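Local coordinates for CELL WALL surface anchor family protein (Streptococcus pneumoniae, PDB 2WW8) that acts as an adhesin of the pneumococcal pilus, displayed on the bacterial surface, where it probably attaches the bacterium to host cells, at residues Q159-D164 with N176-E181; L189-Y194 with I206-S211; Y621-N626 with E672-T677; G696-H701 with F713-I718. All coordinates share one frame; numbering follows the deposited sequence. Where two conformers were deposited one is given.

Interaction 1 (Q159-D164 with N176-E181)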
loop_
_atom_site.group_PDB
_atom_site.type_symbol
_atom_site.label_atom_id
_atom_site.label_comp_id
_atom_site.label_asym_id
_atom_site.label_seq_id
_atom_site.Cartn_x
_atom_site.Cartn_y
_atom_site.Cartn_z
ATOM N N GLN A 159 8.616 -10.796 -7.018
ATOM C CA GLN A 159 9.131 -9.861 -8.000
ATOM C C GLN A 159 9.704 -8.588 -7.364
ATOM O O GLN A 159 9.367 -8.219 -6.235
ATOM C CB GLN A 159 8.048 -9.511 -9.023
ATOM C CG GLN A 159 7.246 -10.714 -9.561
ATOM C CD GLN A 159 8.104 -11.811 -10.195
ATOM O OE1 GLN A 159 8.877 -11.557 -11.150
ATOM N NE2 GLN A 159 7.978 -13.043 -9.652
ATOM N N ILE A 160 10.581 -7.918 -8.109
ATOM C CA ILE A 160 11.326 -6.758 -7.644
ATOM C C ILE A 160 11.181 -5.711 -8.724
ATOM O O ILE A 160 11.479 -6.033 -9.871
ATOM C CB ILE A 160 12.850 -7.071 -7.612
ATOM C CG1 ILE A 160 13.225 -8.063 -6.519
ATOM C CG2 ILE A 160 13.674 -5.831 -7.416
ATOM C CD1 ILE A 160 12.547 -7.740 -5.169
ATOM N N ILE A 161 10.781 -4.482 -8.387
ATOM C CA ILE A 161 10.581 -3.388 -9.341
ATOM C C ILE A 161 11.276 -2.079 -8.955
ATOM O O ILE A 161 11.535 -1.786 -7.775
ATOM C CB ILE A 161 9.105 -3.068 -9.565
ATOM C CG1 ILE A 161 8.493 -2.548 -8.257
ATOM C CG2 ILE A 161 8.409 -4.306 -10.165
ATOM C CD1 ILE A 161 7.090 -1.972 -8.455
ATOM N N LYS A 162 11.553 -1.288 -9.988
ATOM C CA LYS A 162 12.201 0.006 -9.830
ATOM C C LYS A 162 11.371 0.988 -9.030
ATOM O O LYS A 162 10.129 1.074 -9.151
ATOM C CB LYS A 162 12.567 0.553 -11.217
ATOM C CG LYS A 162 13.568 -0.339 -11.937
ATOM C CD LYS A 162 13.846 0.142 -13.389
ATOM C CE LYS A 162 14.315 -1.015 -14.257
ATOM N NZ LYS A 162 14.839 -0.493 -15.561
ATOM N N VAL A 163 12.067 1.706 -8.155
ATOM C CA VAL A 163 11.392 2.599 -7.218
ATOM C C VAL A 163 11.342 3.983 -7.878
ATOM O O VAL A 163 12.365 4.474 -8.383
ATOM C CB VAL A 163 12.166 2.678 -5.896
ATOM C CG1 VAL A 163 11.605 3.818 -5.026
ATOM C CG2 VAL A 163 12.161 1.325 -5.122
ATOM N N ASP A 164 10.153 4.578 -7.940
ATOM C CA ASP A 164 10.011 5.923 -8.540
ATOM C C ASP A 164 10.651 6.968 -7.624
ATOM O O ASP A 164 10.487 6.877 -6.404
ATOM C CB ASP A 164 8.544 6.310 -8.720
ATOM C CG ASP A 164 7.821 5.426 -9.715
ATOM O OD1 ASP A 164 8.348 5.243 -10.832
ATOM O OD2 ASP A 164 6.712 4.924 -9.404
ATOM N N ASN A 176 12.021 -2.049 -5.056
ATOM C CA ASN A 176 11.095 -2.515 -4.055
ATOM C C ASN A 176 10.570 -3.884 -4.488
ATOM O O ASN A 176 10.471 -4.175 -5.688
ATOM C CB ASN A 176 9.909 -1.561 -3.917
ATOM C CG ASN A 176 10.109 -0.534 -2.805
ATOM O OD1 ASN A 176 10.908 -0.725 -1.869
ATOM N ND2 ASN A 176 9.373 0.577 -2.900
ATOM N N PRO A 177 10.205 -4.696 -3.496
ATOM C CA PRO A 177 9.423 -5.887 -3.773
ATOM C C PRO A 177 8.088 -5.447 -4.331
ATOM O O PRO A 177 7.571 -4.373 -3.962
ATOM C CB PRO A 177 9.140 -6.485 -2.391
ATOM C CG PRO A 177 9.576 -5.454 -1.396
ATOM C CD PRO A 177 10.567 -4.549 -2.065
ATOM N N ASN A 178 7.515 -6.337 -5.148
ATOM C CA ASN A 178 6.182 -6.124 -5.661
ATOM C C ASN A 178 5.351 -7.397 -5.775
ATOM O O ASN A 178 5.753 -8.316 -6.490
ATOM C CB ASN A 178 6.267 -5.441 -7.028
ATOM C CG ASN A 178 4.900 -5.007 -7.536
ATOM O OD1 ASN A 178 4.215 -4.223 -6.885
ATOM N ND2 ASN A 178 4.505 -5.513 -8.699
ATOM N N PRO A 179 4.187 -7.449 -5.095
ATOM C CA PRO A 179 3.791 -6.420 -4.119
ATOM C C PRO A 179 4.643 -6.351 -2.865
ATOM O O PRO A 179 5.335 -7.325 -2.540
ATOM C CB PRO A 179 2.344 -6.802 -3.756
ATOM C CG PRO A 179 2.194 -8.159 -4.100
ATOM C CD PRO A 179 3.083 -8.396 -5.333
ATOM N N TYR A 180 4.555 -5.227 -2.148
ATOM C CA TYR A 180 5.447 -4.975 -1.044
ATOM C C TYR A 180 4.685 -5.455 0.187
ATOM O O TYR A 180 5.286 -5.637 1.223
ATOM C CB TYR A 180 5.917 -3.507 -0.965
ATOM C CG TYR A 180 4.885 -2.459 -0.600
ATOM C CD1 TYR A 180 4.142 -1.805 -1.587
ATOM C CD2 TYR A 180 4.657 -2.132 0.752
ATOM C CE1 TYR A 180 3.198 -0.822 -1.243
ATOM C CE2 TYR A 180 3.674 -1.197 1.132
ATOM C CZ TYR A 180 2.964 -0.545 0.109
ATOM O OH TYR A 180 2.029 0.377 0.473
ATOM N N GLU A 181 3.380 -5.661 0.052
ATOM C CA GLU A 181 2.573 -6.252 1.097
ATOM C C GLU A 181 2.301 -7.754 0.861
ATOM O O GLU A 181 1.873 -8.159 -0.223
ATOM C CB GLU A 181 1.296 -5.426 1.225
ATOM C CG GLU A 181 0.328 -6.022 2.260
ATOM C CD GLU A 181 -0.802 -5.029 2.624
ATOM O OE1 GLU A 181 -1.868 -5.058 1.965
ATOM O OE2 GLU A 181 -0.617 -4.204 3.561
HETATM O O HOH W 1 5.797 -10.978 -6.453
#

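Interaction 2 (L189-Y194 with I206-S211)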
loop_
_atom_site.group_PDB
_atom_site.type_symbol
_atom_site.label_atom_id
_atom_site.label_comp_id
_atom_site.label_asym_id
_atom_site.label_seq_id
_atom_site.Cartn_x
_atom_site.Cartn_y
_atom_site.Cartn_z
ATOM N N LEU A 189 1.858 -8.398 6.230
ATOM C CA LEU A 189 3.023 -7.656 6.628
ATOM C C LEU A 189 3.535 -6.966 5.367
ATOM O O LEU A 189 3.132 -7.346 4.243
ATOM C CB LEU A 189 4.099 -8.510 7.356
ATOM C CG LEU A 189 4.605 -9.775 6.646
ATOM C CD1 LEU A 189 5.521 -9.351 5.485
ATOM C CD2 LEU A 189 5.389 -10.731 7.565
ATOM N N SER A 190 4.387 -5.949 5.562
ATOM C CA SER A 190 4.881 -5.185 4.408
ATOM C C SER A 190 6.189 -4.520 4.728
ATOM O O SER A 190 6.433 -4.142 5.860
ATOM C CB SER A 190 3.850 -4.173 3.877
ATOM O OG SER A 190 3.806 -2.998 4.687
ATOM N N LYS A 191 7.028 -4.369 3.714
ATOM C CA LYS A 191 8.297 -3.665 3.816
ATOM C C LYS A 191 8.610 -3.003 2.488
ATOM O O LYS A 191 8.491 -3.629 1.410
ATOM C CB LYS A 191 9.419 -4.631 4.155
ATOM C CG LYS A 191 10.725 -3.829 4.426
ATOM C CD LYS A 191 11.747 -4.682 5.169
ATOM C CE LYS A 191 13.041 -3.894 5.196
ATOM N NZ LYS A 191 14.120 -4.821 5.591
ATOM N N ARG A 192 8.977 -1.724 2.506
ATOM C CA ARG A 192 9.321 -1.042 1.246
ATOM C C ARG A 192 10.179 0.188 1.517
ATOM O O ARG A 192 10.232 0.685 2.633
ATOM C CB ARG A 192 8.040 -0.629 0.483
ATOM C CG ARG A 192 7.189 0.418 1.221
ATOM C CD ARG A 192 6.217 1.081 0.280
ATOM N NE ARG A 192 5.364 1.995 1.062
ATOM C CZ ARG A 192 4.666 3.006 0.562
ATOM N NH1 ARG A 192 4.688 3.192 -0.750
ATOM N NH2 ARG A 192 3.937 3.816 1.342
ATOM N N ILE A 193 10.830 0.690 0.483
ATOM C CA ILE A 193 11.341 2.057 0.506
ATOM C C ILE A 193 10.072 2.860 0.192
ATOM O O ILE A 193 9.410 2.594 -0.820
ATOM C CB ILE A 193 12.470 2.255 -0.559
ATOM C CG1 ILE A 193 13.746 1.481 -0.181
ATOM C CG2 ILE A 193 12.827 3.758 -0.707
ATOM C CD1 ILE A 193 14.614 1.164 -1.387
ATOM N N TYR A 194 9.682 3.799 1.065
ATOM C CA TYR A 194 8.486 4.613 0.770
ATOM C C TYR A 194 8.805 6.048 0.336
ATOM O O TYR A 194 7.927 6.816 -0.088
ATOM C CB TYR A 194 7.517 4.658 1.950
ATOM C CG TYR A 194 7.995 5.533 3.099
ATOM C CD1 TYR A 194 9.005 5.119 3.953
ATOM C CD2 TYR A 194 7.411 6.778 3.309
ATOM C CE1 TYR A 194 9.423 5.919 5.004
ATOM C CE2 TYR A 194 7.803 7.604 4.319
ATOM C CZ TYR A 194 8.795 7.162 5.165
ATOM O OH TYR A 194 9.158 7.993 6.181
ATOM N N ILE A 206 12.426 3.923 5.014
ATOM C CA ILE A 206 11.971 2.553 4.994
ATOM C C ILE A 206 10.703 2.490 5.852
ATOM O O ILE A 206 10.644 3.096 6.918
ATOM C CB ILE A 206 13.014 1.588 5.622
ATOM C CG1 ILE A 206 14.379 1.740 4.940
ATOM C CG2 ILE A 206 12.565 0.166 5.374
ATOM C CD1 ILE A 206 14.348 1.400 3.483
ATOM N N GLU A 207 9.721 1.728 5.381
ATOM C CA GLU A 207 8.457 1.503 6.087
ATOM C C GLU A 207 8.166 0.007 6.187
ATOM O O GLU A 207 8.219 -0.681 5.159
ATOM C CB GLU A 207 7.326 2.185 5.290
ATOM C CG GLU A 207 5.900 1.908 5.819
ATOM C CD GLU A 207 4.893 2.125 4.698
ATOM O OE1 GLU A 207 4.611 1.179 3.886
ATOM O OE2 GLU A 207 4.424 3.286 4.660
ATOM N N LEU A 208 7.772 -0.458 7.378
ATOM C CA LEU A 208 7.316 -1.825 7.701
ATOM C C LEU A 208 5.932 -1.654 8.300
ATOM O O LEU A 208 5.724 -0.719 9.067
ATOM C CB LEU A 208 8.223 -2.506 8.738
ATOM C CG LEU A 208 9.539 -3.110 8.237
ATOM C CD1 LEU A 208 10.542 -2.031 7.830
ATOM C CD2 LEU A 208 10.102 -4.067 9.310
ATOM N N THR A 209 5.007 -2.534 7.905
ATOM C CA THR A 209 3.706 -2.571 8.534
ATOM C C THR A 209 3.360 -4.026 8.882
ATOM O O THR A 209 3.914 -4.950 8.274
ATOM C CB THR A 209 2.581 -1.970 7.678
ATOM O OG1 THR A 209 2.198 -2.869 6.626
ATOM C CG2 THR A 209 2.922 -0.596 7.103
ATOM N N VAL A 210 2.458 -4.192 9.861
ATOM C CA VAL A 210 1.977 -5.494 10.281
ATOM C C VAL A 210 0.509 -5.267 10.644
ATOM O O VAL A 210 0.178 -4.298 11.312
ATOM C CB VAL A 210 2.739 -6.036 11.509
ATOM C CG1 VAL A 210 2.100 -7.358 11.932
ATOM C CG2 VAL A 210 4.221 -6.298 11.137
ATOM N N SER A 211 -0.357 -6.146 10.161
ATOM C CA SER A 211 -1.769 -6.098 10.520
ATOM C C SER A 211 -2.160 -7.498 10.947
ATOM O O SER A 211 -1.621 -8.505 10.427
ATOM C CB SER A 211 -2.589 -5.624 9.331
ATOM O OG SER A 211 -2.829 -6.722 8.485
HETATM O O HOH W 2 5.535 -1.153 4.164
#

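Interaction 3 (Y621-N626 with E672-T677)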
loop_
_atom_site.group_PDB
_atom_site.type_symbol
_atom_site.label_atom_id
_atom_site.label_comp_id
_atom_site.label_asym_id
_atom_site.label_seq_id
_atom_site.Cartn_x
_atom_site.Cartn_y
_atom_site.Cartn_z
ATOM N N TYR A 621 13.082 7.348 14.423
ATOM C CA TYR A 621 12.119 6.383 13.892
ATOM C C TYR A 621 10.737 6.924 14.182
ATOM O O TYR A 621 10.573 7.815 15.023
ATOM C CB TYR A 621 12.304 4.996 14.534
ATOM C CG TYR A 621 11.928 4.984 16.019
ATOM C CD1 TYR A 621 10.602 4.701 16.417
ATOM C CD2 TYR A 621 12.881 5.286 16.997
ATOM C CE1 TYR A 621 10.256 4.723 17.773
ATOM C CE2 TYR A 621 12.557 5.295 18.330
ATOM C CZ TYR A 621 11.233 5.018 18.687
ATOM O OH TYR A 621 10.883 5.040 20.016
ATOM N N THR A 622 9.737 6.356 13.515
ATOM C CA THR A 622 8.369 6.504 13.992
ATOM C C THR A 622 7.706 5.144 14.210
ATOM O O THR A 622 7.996 4.172 13.497
ATOM C CB THR A 622 7.476 7.391 13.062
ATOM O OG1 THR A 622 7.089 6.690 11.860
ATOM C CG2 THR A 622 8.112 8.726 12.729
ATOM N N LEU A 623 6.791 5.081 15.174
ATOM C CA LEU A 623 5.954 3.902 15.380
ATOM C C LEU A 623 4.537 4.418 15.672
ATOM O O LEU A 623 4.334 5.130 16.673
ATOM C CB LEU A 623 6.497 3.021 16.520
ATOM C CG LEU A 623 5.806 1.642 16.522
ATOM C CD1 LEU A 623 6.243 0.797 15.317
ATOM C CD2 LEU A 623 6.008 0.861 17.831
ATOM N N THR A 624 3.605 4.134 14.758
ATOM C CA THR A 624 2.232 4.608 14.873
ATOM C C THR A 624 1.307 3.412 14.620
ATOM O O THR A 624 1.722 2.391 14.067
ATOM C CB THR A 624 1.910 5.792 13.912
ATOM O OG1 THR A 624 2.167 5.339 12.576
ATOM C CG2 THR A 624 2.822 7.077 14.201
ATOM N N ALA A 625 0.031 3.525 14.984
ATOM C CA ALA A 625 -0.917 2.471 14.642
ATOM C C ALA A 625 -2.235 3.111 14.261
ATOM O O ALA A 625 -2.495 4.286 14.587
ATOM C CB ALA A 625 -1.085 1.555 15.861
ATOM N N ASN A 626 -3.087 2.342 13.589
ATOM C CA ASN A 626 -4.269 2.867 12.929
ATOM C C ASN A 626 -5.418 3.053 13.892
ATOM O O ASN A 626 -6.493 3.412 13.456
ATOM C CB ASN A 626 -4.640 1.998 11.719
ATOM C CG ASN A 626 -5.219 0.637 12.135
ATOM O OD1 ASN A 626 -4.954 0.128 13.239
ATOM N ND2 ASN A 626 -6.051 0.072 11.272
ATOM N N GLU A 672 -6.270 -4.089 12.708
ATOM C CA GLU A 672 -5.344 -3.422 13.611
ATOM C C GLU A 672 -4.014 -3.488 12.933
ATOM O O GLU A 672 -3.502 -4.588 12.654
ATOM C CB GLU A 672 -5.306 -4.115 14.998
ATOM C CG GLU A 672 -6.708 -4.000 15.635
ATOM C CD GLU A 672 -6.859 -4.513 17.064
ATOM O OE1 GLU A 672 -6.186 -5.499 17.492
ATOM O OE2 GLU A 672 -7.717 -3.901 17.762
ATOM N N LYS A 673 -3.411 -2.321 12.724
ATOM C CA LYS A 673 -2.220 -2.277 11.918
ATOM C C LYS A 673 -1.187 -1.312 12.497
ATOM O O LYS A 673 -1.541 -0.218 12.923
ATOM C CB LYS A 673 -2.609 -1.887 10.532
ATOM C CG LYS A 673 -1.425 -1.754 9.511
ATOM C CD LYS A 673 -2.151 -1.395 8.182
ATOM C CE LYS A 673 -1.244 -1.441 6.946
ATOM N NZ LYS A 673 -1.662 -0.459 5.846
ATOM N N VAL A 674 0.072 -1.730 12.560
ATOM C CA VAL A 674 1.150 -0.867 13.102
ATOM C C VAL A 674 2.110 -0.567 11.949
ATOM O O VAL A 674 2.285 -1.450 11.084
ATOM C CB VAL A 674 1.924 -1.685 14.154
ATOM C CG1 VAL A 674 3.200 -0.992 14.614
ATOM C CG2 VAL A 674 0.986 -1.820 15.372
ATOM N N THR A 675 2.701 0.632 11.968
ATOM C CA THR A 675 3.683 1.124 10.968
ATOM C C THR A 675 4.968 1.607 11.633
ATOM O O THR A 675 4.927 2.396 12.597
ATOM C CB THR A 675 3.079 2.298 10.173
ATOM O OG1 THR A 675 1.831 1.874 9.613
ATOM C CG2 THR A 675 4.009 2.818 9.030
ATOM N N LEU A 676 6.104 1.110 11.147
ATOM C CA LEU A 676 7.391 1.559 11.625
ATOM C C LEU A 676 8.077 2.287 10.456
ATOM O O LEU A 676 8.076 1.788 9.330
ATOM C CB LEU A 676 8.260 0.373 12.025
ATOM C CG LEU A 676 9.753 0.659 12.247
ATOM C CD1 LEU A 676 10.022 1.432 13.524
ATOM C CD2 LEU A 676 10.585 -0.635 12.307
ATOM N N THR A 677 8.635 3.477 10.680
ATOM C CA THR A 677 9.469 4.070 9.616
ATOM C C THR A 677 10.845 4.429 10.173
ATOM O O THR A 677 10.955 4.625 11.391
ATOM C CB THR A 677 8.876 5.325 8.957
ATOM O OG1 THR A 677 8.845 6.372 9.924
ATOM C CG2 THR A 677 7.489 5.130 8.337
HETATM O O HOH W 3 4.932 5.081 11.697
#

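Interaction 4 (G696-H701 with F713-I718)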
loop_
_atom_site.group_PDB
_atom_site.type_symbol
_atom_site.label_atom_id
_atom_site.label_comp_id
_atom_site.label_asym_id
_atom_site.label_seq_id
_atom_site.Cartn_x
_atom_site.Cartn_y
_atom_site.Cartn_z
ATOM N N GLY A 696 18.899 -7.432 6.469
ATOM C CA GLY A 696 19.202 -8.853 6.476
ATOM C C GLY A 696 17.838 -9.542 6.531
ATOM O O GLY A 696 16.808 -8.947 6.197
ATOM N N ARG A 697 17.826 -10.794 6.958
ATOM C CA ARG A 697 16.525 -11.505 7.083
ATOM C C ARG A 697 15.608 -10.780 8.070
ATOM O O ARG A 697 15.903 -10.726 9.289
ATOM C CB ARG A 697 16.746 -12.978 7.468
ATOM C CG ARG A 697 15.374 -13.692 7.524
ATOM C CD ARG A 697 15.354 -15.034 8.244
ATOM N NE ARG A 697 14.112 -15.714 7.855
ATOM C CZ ARG A 697 13.770 -16.930 8.286
ATOM N NH1 ARG A 697 14.559 -17.557 9.151
ATOM N NH2 ARG A 697 12.637 -17.512 7.870
ATOM N N THR A 698 14.510 -10.231 7.535
ATOM C CA THR A 698 13.496 -9.494 8.274
ATOM C C THR A 698 12.265 -10.320 8.629
ATOM O O THR A 698 11.658 -10.872 7.739
ATOM C CB THR A 698 13.102 -8.208 7.504
ATOM O OG1 THR A 698 14.295 -7.495 7.170
ATOM C CG2 THR A 698 12.311 -7.252 8.421
ATOM N N THR A 699 11.892 -10.426 9.899
ATOM C CA THR A 699 10.932 -11.465 10.324
ATOM C C THR A 699 9.900 -10.878 11.262
ATOM O O THR A 699 10.151 -9.903 12.006
ATOM C CB THR A 699 11.621 -12.710 10.987
ATOM O OG1 THR A 699 12.301 -12.332 12.207
ATOM C CG2 THR A 699 12.697 -13.282 10.042
ATOM N N LEU A 700 8.728 -11.498 11.214
ATOM C CA LEU A 700 7.720 -11.312 12.242
ATOM C C LEU A 700 7.569 -12.642 12.973
ATOM O O LEU A 700 7.360 -13.701 12.321
ATOM C CB LEU A 700 6.387 -10.958 11.559
ATOM C CG LEU A 700 5.156 -11.026 12.494
ATOM C CD1 LEU A 700 5.259 -9.977 13.597
ATOM C CD2 LEU A 700 3.855 -10.862 11.669
ATOM N N HIS A 701 7.698 -12.629 14.301
ATOM C CA HIS A 701 7.253 -13.788 15.094
ATOM C C HIS A 701 5.875 -13.320 15.576
ATOM O O HIS A 701 5.828 -12.446 16.429
ATOM C CB HIS A 701 8.130 -14.067 16.327
ATOM C CG HIS A 701 9.456 -14.677 15.987
ATOM N ND1 HIS A 701 10.490 -13.949 15.439
ATOM C CD2 HIS A 701 9.922 -15.943 16.125
ATOM C CE1 HIS A 701 11.534 -14.740 15.236
ATOM N NE2 HIS A 701 11.222 -15.951 15.668
ATOM N N PHE A 713 9.468 -10.817 5.907
ATOM C CA PHE A 713 9.137 -9.620 5.143
ATOM C C PHE A 713 9.880 -9.626 3.794
ATOM O O PHE A 713 11.024 -10.109 3.697
ATOM C CB PHE A 713 9.660 -8.377 5.915
ATOM C CG PHE A 713 8.808 -7.996 7.094
ATOM C CD1 PHE A 713 8.989 -8.595 8.331
ATOM C CD2 PHE A 713 7.934 -6.916 6.982
ATOM C CE1 PHE A 713 8.203 -8.185 9.427
ATOM C CE2 PHE A 713 7.158 -6.492 8.038
ATOM C CZ PHE A 713 7.303 -7.125 9.268
ATOM N N PRO A 714 9.298 -8.994 2.767
ATOM C CA PRO A 714 10.064 -8.892 1.516
ATOM C C PRO A 714 11.138 -7.777 1.608
ATOM O O PRO A 714 11.025 -6.962 2.520
ATOM C CB PRO A 714 8.983 -8.527 0.499
ATOM C CG PRO A 714 7.974 -7.749 1.295
ATOM C CD PRO A 714 7.965 -8.363 2.675
ATOM N N ILE A 715 12.173 -7.744 0.752
ATOM C CA ILE A 715 13.356 -6.882 0.978
ATOM C C ILE A 715 13.742 -5.959 -0.221
ATOM O O ILE A 715 14.049 -6.466 -1.295
ATOM C CB ILE A 715 14.631 -7.737 1.295
ATOM C CG1 ILE A 715 14.342 -8.863 2.288
ATOM C CG2 ILE A 715 15.716 -6.858 1.880
ATOM C CD1 ILE A 715 14.164 -8.298 3.650
ATOM N N PRO A 716 13.776 -4.623 -0.030
ATOM C CA PRO A 716 14.228 -3.653 -1.024
ATOM C C PRO A 716 15.749 -3.672 -1.204
ATOM O O PRO A 716 16.476 -4.239 -0.374
ATOM C CB PRO A 716 13.870 -2.306 -0.378
ATOM C CG PRO A 716 12.726 -2.655 0.600
ATOM C CD PRO A 716 13.280 -3.931 1.190
ATOM N N LYS A 717 16.199 -3.027 -2.284
ATOM C CA LYS A 717 17.629 -2.994 -2.615
ATOM C C LYS A 717 17.996 -1.582 -3.031
ATOM O O LYS A 717 17.151 -0.899 -3.620
ATOM C CB LYS A 717 17.956 -3.902 -3.807
ATOM C CG LYS A 717 17.841 -5.379 -3.466
ATOM C CD LYS A 717 16.516 -5.954 -3.888
ATOM C CE LYS A 717 16.586 -7.484 -3.810
ATOM N NZ LYS A 717 16.079 -7.967 -2.454
ATOM N N ILE A 718 19.238 -1.165 -2.770
ATOM C CA ILE A 718 19.681 0.150 -3.223
ATOM C C ILE A 718 21.101 -0.004 -3.745
ATOM O O ILE A 718 21.832 -0.936 -3.332
ATOM C CB ILE A 718 19.620 1.222 -2.102
ATOM C CG1 ILE A 718 20.520 0.817 -0.924
ATOM C CG2 ILE A 718 18.143 1.451 -1.674
ATOM C CD1 ILE A 718 20.676 1.878 0.143
#

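Interaction 1 (Q159-D164 with N176-E181)
Two neighbouring antiparallel strands, 157-162 and 171-184, pair here in beta structure that continues through strand 187-196, their short segments splayed to 128°. Ile-161 and Asn-176 form the hydrogen-bonded pair that fixes the register. Ile-161 N reaches Asn-176 O at 2.7 Å, nearly along the C=O axis, and Asn-176 N returns a bond of 2.8 Å to Ile-161 O. Next comes the non-hydrogen-bonded pair of Ile-160 with Pro-177, a place where proline, lacking an N-H, costs the ladder nothing. Ile-160 CD1 rests on Pro-177 CA at 3.9 Å. Then Asn-178 N donates a hydrogen bond to Gln-159 O from above the carbonyl plane (2.9 Å). As the strands diverge, a water accepts from Gln-159 N and donates to Asn-178 O.

On the face of Ile-161, Asn-176 and Asn-178 the packing mixes apolar and polar groups. Ile-161 holds CG1 in the crowded position (chi1 64°), so that CD1 crosses obliquely over Asn-178 and meets its CB at 3.8 Å. Val-163 turns CG2 against the amide carbon CG of Asn-176 (3.6 Å), while that amide's OD1 accepts the backbone N-H of Ile-193 in strand 187-196. A cis peptide bond precedes Pro-179, just past the pairing. Alternating hydrogen-bonded and non-hydrogen-bonded pairs are those of an antiparallel beta ladder, which strand 171-184 passes on to strand 187-196.

Interaction 2 (L189-Y194 with I206-S211)
The segments run antiparallel at 172°, their axes 4.6 Å apart, as the two arms of the hairpin 187-196/203-218. Ser-190 with Thr-209 and Arg-192 with Glu-207 are its hydrogen-bonded pairs, each joined by two N-H···O=C bonds. Those of the second pair lie nearly along the C=O axes; those of the first approach from above the carbonyl planes. Leu-189 with Val-210, Lys-191 with Leu-208 and Ile-193 with Ile-206 are non-hydrogen-bonded pairs whose side chains share the inner face.

On that face Lys-191 runs extended alongside Leu-208, its CG 3.9 Å from Leu-208 CD1, so that CG, CD and CE lie against the leucine. Its NZ is covalently joined to Asn-695 CG, the intramolecular isopeptide bond known from Ig-like domains of Gram-positive pilins, and also hydrogen-bonds Thr-698; Asp-600 touches the lysine, consistent with the acid that usually assists this linkage. Leu-208 and Val-210 pack on Ile-598 of the facing sheet, and Ile-206 CD1 meets Ile-193 CG1 at 3.7 Å.

The other face is polar. Arg-192 NE lies 3.0 Å from Glu-207 OE1 in a salt bridge that reaches the oxygen from above the carboxylate plane, with a weak second bond from NH2 to OE2. Tyr-194 CB sits over one guanidinium face. A water accepts from Ser-190 OG and donates to Glu-207 O and, at 2.5 Å, to Glu-207 OE1. The hydroxyls Ser-190 OG and Thr-209 OG1 are also 2.5 Å apart.

Interaction 3 (Y621-N626 with E672-T677)
Backbone hydrogen bonds hold 621-625 and 673-677 antiparallel, at 166°. Thr-622 with Thr-677 and Thr-624 with Thr-675 are each doubly bonded; the straightest link runs from Thr-675 N to Thr-624 O (2.9 Å, 171°). Beyond the strand Asn-626 continues the ladder in altered form. Its N donates to Lys-673 O, while its OD1 takes the place of a carbonyl and accepts Lys-673 N at 2.9 Å, from above the amide plane. Asn-626 ND2 is bound by Asp-671 O.

Side-chain polar contacts belong to the threonine face. Thr-622 OG1 and Thr-677 OG1 share a hydrogen bond of 2.6 Å in which either may donate; both take the crowded first-torsion position. A water joins Thr-622 OG1 and Thr-624 OG1 and donates to Thr-675 O.

Apolar contacts fill the opposite face. Leu-623 CD1 crosses obliquely to Val-674 CG1 at 3.6 Å, and also meets Leu-676 CB at 3.9 Å. Ala-625 CB touches Val-674 CG2, and Leu-623 reaches on to Val-652 of another sheet.

Threonine, beta-branched for a strand and with a hydroxyl for water, thus suits the more hydrated face, and leucine and valine the interior, implying an amphipathic sheet with one side facing the Ig-like domain core.

Interaction 4 (G696-H701 with F713-I718)
This is a buried contact of irregular chain, at the point where strand 711-712, edge partner of 699-701, leaves its sheet and the chain crosses towards strand 717-718. A single hydrogen bond joins the two segments. Phe-713 N points almost straight at Thr-698 O (2.9 Å, 171°), meeting it from above the carbonyl plane, and so prolongs the antiparallel pairing of 699-701 with 711-712 by one step.

The Phe-713 ring then turns an edge to the opposing backbone. With CG beside the backbone N (chi1 -77°), the ring has Thr-698 O and Thr-699 CA at its rim, in its plane. Its CD1 meets Thr-698 CG2 at 3.6 Å, and its CE1 meets Leu-700 CB at 3.9 Å, so the long edge of the ring runs past Thr-698, Thr-699 and Leu-700 together.

Thr-698 divides its two branches between tasks. The methyl, anti to the backbone N, serves the ring, while OG1 donates back to Gly-696 O (3.1 Å) and also bonds Lys-191 NZ. Ile-715 CD1 lies across this small turn, 3.6 Å from Thr-698 OG1 and 3.7 Å from Gly-696 O. Farther along, Lys-717 bends back so that NZ donates to Ile-715 O at 2.8 Å; a salt bridge to Asp-693 provides its charge with a partner. Pro-714 and Pro-716, which have no N-H to place, suit the extended chain between strands.

Around the contact, Phe-713 packs on Leu-189 of strand 187-196 and Val-210 of strand 203-218, while both prolines press on Pro-177 of strand 171-184.

Interaction 2 is the hub. Tyr-180 O and Lys-191 N, 3.3 Å apart, join the backbones of interactions 1 and 2, and Asn-176 OD1 adds a second link, 2.7 Å to Ile-193 N; on the other side of the hairpin Leu-208 O receives Leu-676 N of interaction 3 at 2.8 Å. Interaction 4, its centre 9 Å from that of interaction 2, comes from the inner face: Thr-698 OG1 lies 3.1 Å from the isopeptide nitrogen, Lys-191 NZ. Interactions 3 and 4 do not touch, their centres being about 17 Å apart. The Tyr-621 side chain is about 8 Å from a calcium ion whose site includes Asp-613 and Asp-617. Segments far apart in the chain thus appear to build one Ig-like domain.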